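PDB 4AKK: nitrate regulatory protein from Klebsiella oxytoca, which binds the nasF operon leader RNA and acts as a nitrate- and nitrite-responsive transcription antiterminator that switches on expression of the nasFEDCBA operon. Local coordinates for the interface of chains A and B. Coordinates in Å, arbitrary orientation; residue numbers count along the deposited sequence, not the author numbering. Chains: chain A/B, Nitrate regulatory protein.

Contact 1: the interface of chains A and B. Residues chain A 126-127, 130; chain B 42, 331-332, 335, 339.
B:Leu335 lies against A:Trp126, A:Arg127 and A:Cys130 of helix 122-134, and the packing is tight around it. Its CD1 rests on the backbone carbonyl of A:Trp126, 3.4 Å from O, and also meets CB of A:Cys130 at 4.0 Å. The other methyl, CD2, turns to A:Arg127 and lies 3.7 Å from the guanidinium carbon CZ. With CG anti to the backbone N (chi1 -178°), the leucine extends from helix 331-339 and crosses the arginine at about a right angle. B:Leu339, one helical turn on, sends CD1 to the same face of the guanidinium, 3.6 Å from NE. The six-membered ring of A:Trp126 receives B:Phe42 edge-to-face: the planes stand 89° apart, and CE1 of the phenylalanine sits 3.8 Å above the indole plane, toward its rim. On the other side the backbone of B:Leu335 backs the rim, CA 4.0 Å from CE3. B:Leu335 and A:Trp126 bury 79 and 66 Å² respectively. Packing seems somewhat looser toward the start of helix 331-339, where CD1 of B:Ile331 stays 3.9 Å from CA of A:Cys130 and its CG2 4.0 Å from SG. B:Ala332, hiding a mere 4 Å², forms the thin margin. The patch thus joins helices 331-339 and 37-53 of one chain to a NIT-region helix of the other, probably helping to hold the two-fold dimer together.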
# COMPACT_ATOMS: atom_id res chain seq x y z
N TRP A 126 19.19 8.28 -0.72
CA TRP A 126 18.35 9.47 -0.91
C TRP A 126 17.65 9.87 0.40
O TRP A 126 17.58 11.05 0.74
CB TRP A 126 17.32 9.25 -2.02
CG TRP A 126 17.82 9.60 -3.39
CD1 TRP A 126 18.58 8.81 -4.22
CD2 TRP A 126 17.59 10.82 -4.11
NE1 TRP A 126 18.83 9.47 -5.40
CE2 TRP A 126 18.23 10.70 -5.36
CE3 TRP A 126 16.89 12.00 -3.82
CZ2 TRP A 126 18.20 11.72 -6.32
CZ3 TRP A 126 16.87 13.01 -4.77
CH2 TRP A 126 17.52 12.86 -6.01
N ARG A 127 17.12 8.89 1.13
CA ARG A 127 16.43 9.18 2.38
C ARG A 127 17.39 9.82 3.37
O ARG A 127 17.08 10.82 4.01
CB ARG A 127 15.85 7.90 2.99
CG ARG A 127 14.68 7.31 2.24
CD ARG A 127 13.44 8.20 2.29
NE ARG A 127 12.29 7.54 1.67
CZ ARG A 127 11.12 8.12 1.42
NH1 ARG A 127 10.92 9.40 1.74
NH2 ARG A 127 10.14 7.43 0.84
N CYS A 130 18.41 13.39 2.41
CA CYS A 130 17.32 14.30 2.73
C CYS A 130 17.33 14.67 4.21
O CYS A 130 17.31 15.85 4.57
CB CYS A 130 15.99 13.65 2.36
SG CYS A 130 14.58 14.75 2.18
N PHE B 42 24.72 11.53 -2.07
CA PHE B 42 24.25 11.67 -3.44
C PHE B 42 25.21 11.03 -4.42
O PHE B 42 24.78 10.44 -5.41
CB PHE B 42 24.05 13.14 -3.81
CG PHE B 42 22.76 13.70 -3.30
CD1 PHE B 42 21.56 13.24 -3.80
CD2 PHE B 42 22.76 14.65 -2.30
CE1 PHE B 42 20.36 13.73 -3.32
CE2 PHE B 42 21.56 15.15 -1.82
CZ PHE B 42 20.36 14.69 -2.33
N ILE B 331 14.64 19.43 -2.07
CA ILE B 331 15.14 18.06 -2.04
C ILE B 331 14.04 17.03 -1.75
O ILE B 331 14.10 15.90 -2.24
CB ILE B 331 16.30 17.92 -1.03
CG1 ILE B 331 17.00 16.57 -1.19
CG2 ILE B 331 15.80 18.13 0.40
CD1 ILE B 331 18.25 16.43 -0.35
N ALA B 332 13.04 17.41 -0.96
CA ALA B 332 11.91 16.52 -0.68
C ALA B 332 11.04 16.30 -1.92
O ALA B 332 10.59 15.18 -2.18
CB ALA B 332 11.07 17.08 0.46
N LEU B 335 12.88 14.06 -4.12
CA LEU B 335 12.97 12.69 -3.60
C LEU B 335 11.78 11.83 -4.01
O LEU B 335 11.95 10.68 -4.41
CB LEU B 335 13.16 12.70 -2.07
CG LEU B 335 13.30 11.30 -1.44
CD1 LEU B 335 14.36 11.25 -0.35
CD2 LEU B 335 11.95 10.79 -0.94
N LEU B 339 12.08 8.50 -6.06
CA LEU B 339 11.73 7.22 -5.45
C LEU B 339 10.35 6.67 -5.86
O LEU B 339 10.11 5.47 -5.80
CB LEU B 339 11.81 7.29 -3.92
CG LEU B 339 13.13 7.73 -3.27
CD1 LEU B 339 13.21 7.22 -1.83
CD2 LEU B 339 14.33 7.24 -4.06

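Contact 2: the interface of chains A and B. Residues chain A 110, 113, 117, 128; chain B 37, 41.
B:Trp41 lays its indole between A:Ile128 and A:Arg117, two residues of the helical NIT nitrate-sensing domain of the other chain. From CB the ring is carried toward chain A with CG anti to the carbonyl carbon (chi1 -75°), its two faces turned toward these partners. CG, CD1 and CD2, at the start of the ring, already lie under the CG2 methyl of A:Ile128. Next comes NE1, under the same methyl, which makes a weak hydrogen bond to carboxylate oxygen OE2 of B:Glu37 in its own chain; the N···O separation is 3.3 Å with 163° at the hydrogen. The glutamate CD lies in the indole plane at this edge, so the bond may help to fix the rotation of the ring. At CE2, on the fusion of the two rings, the isoleucine CG2 makes its nearest approach, 3.4 Å. That methyl stands over the centre of the indole, 3.5 Å from the centroid of the five-membered ring, in a CH-pi contact. Farther out, CZ2 and CH2 meet the aliphatic CG of A:Arg117, which is 3.5 Å from CH2 and comes from the opposite face; the arginine CA also backs CH2. The arginine CD follows on that side, 4.3 Å above the plane and toward the rim. Across from them, CD1 of A:Ile128 lies over the same face as CG2, above the outer rim at CH2 and CZ3, 3.7 Å from CH2.

B:Glu37 extends its chain beside the indole and reaches helix 92-117. Its OE1 comes within 3.6 Å of CD1 on A:Tyr110, with ring and carboxylate planes 44° apart, while OE2 passes the CD1 methyl of A:Leu113. NE of A:Arg117 and OE2 of B:Glu37 are 6.9 Å apart, so any attraction between the two, which would probably carry opposite charges, acts only at longer range.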
# COMPACT_ATOMS: atom_id res chain seq x y z
N TYR A 110 25.29 10.38 13.45
CA TYR A 110 26.26 10.53 12.36
C TYR A 110 27.25 9.37 12.38
O TYR A 110 27.70 8.90 11.33
CB TYR A 110 26.99 11.87 12.48
CG TYR A 110 26.20 13.08 12.00
CD1 TYR A 110 25.45 13.03 10.83
CD2 TYR A 110 26.21 14.28 12.71
CE1 TYR A 110 24.73 14.13 10.39
CE2 TYR A 110 25.50 15.39 12.27
CZ TYR A 110 24.76 15.30 11.11
OH TYR A 110 24.04 16.38 10.65
N LEU A 113 25.82 6.22 10.95
CA LEU A 113 25.70 6.27 9.48
C LEU A 113 26.91 5.67 8.73
O LEU A 113 26.77 5.21 7.60
CB LEU A 113 25.44 7.70 8.98
CG LEU A 113 24.06 8.31 9.23
CD1 LEU A 113 24.01 9.72 8.68
CD2 LEU A 113 22.97 7.46 8.60
N ARG A 117 26.71 3.22 5.17
CA ARG A 117 27.23 3.61 3.86
C ARG A 117 27.55 2.44 2.95
O ARG A 117 27.21 2.45 1.77
CB ARG A 117 28.52 4.42 4.04
CG ARG A 117 28.32 5.87 4.37
CD ARG A 117 29.34 6.71 3.61
NE ARG A 117 29.11 6.69 2.16
CZ ARG A 117 29.65 5.82 1.32
NH1 ARG A 117 30.47 4.88 1.77
NH2 ARG A 117 29.38 5.89 0.03
N ILE A 128 18.58 9.22 3.48
CA ILE A 128 19.61 9.72 4.38
C ILE A 128 20.08 11.12 3.97
O ILE A 128 20.23 12.00 4.82
CB ILE A 128 20.79 8.72 4.45
CG1 ILE A 128 20.34 7.44 5.16
CG2 ILE A 128 21.98 9.34 5.18
CD1 ILE A 128 21.24 6.26 4.91
N GLU B 37 28.77 16.30 3.97
CA GLU B 37 28.46 14.87 4.00
C GLU B 37 27.34 14.54 3.02
O GLU B 37 27.27 13.43 2.49
CB GLU B 37 28.06 14.43 5.42
CG GLU B 37 27.46 13.02 5.47
CD GLU B 37 27.34 12.47 6.89
OE1 GLU B 37 27.45 13.26 7.85
OE2 GLU B 37 27.13 11.24 7.03
N TRP B 41 26.46 11.17 0.05
CA TRP B 41 25.30 10.29 -0.06
C TRP B 41 24.68 10.35 -1.45
O TRP B 41 24.21 9.35 -1.96
CB TRP B 41 24.26 10.58 1.03
CG TRP B 41 24.68 10.06 2.36
CD1 TRP B 41 25.17 10.78 3.41
CD2 TRP B 41 24.67 8.69 2.79
NE1 TRP B 41 25.46 9.95 4.47
CE2 TRP B 41 25.16 8.66 4.11
CE3 TRP B 41 24.29 7.49 2.19
CZ2 TRP B 41 25.28 7.48 4.84
CZ3 TRP B 41 24.41 6.32 2.90
CH2 TRP B 41 24.90 6.32 4.22

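The centres of the C-alpha atoms of contact 1 and contact 2 lie about 12 Å apart. Both use helix 122-134 of chain A and helix 37-53 of chain B, whose adjacent residues B:Trp41 and B:Phe42 serve contact 2 and contact 1 respectively. Contact 1 adds chain B helix 331-339, whereas contact 2 adds chain A helix 92-117. The NIT region of one subunit therefore meets two sequence-distant segments of its partner. Two-fold symmetry repeats both patches with the chains exchanged. Such an arrangement could couple movements in the nitrate-sensing region to the partner subunit, although the structure alone does not show this.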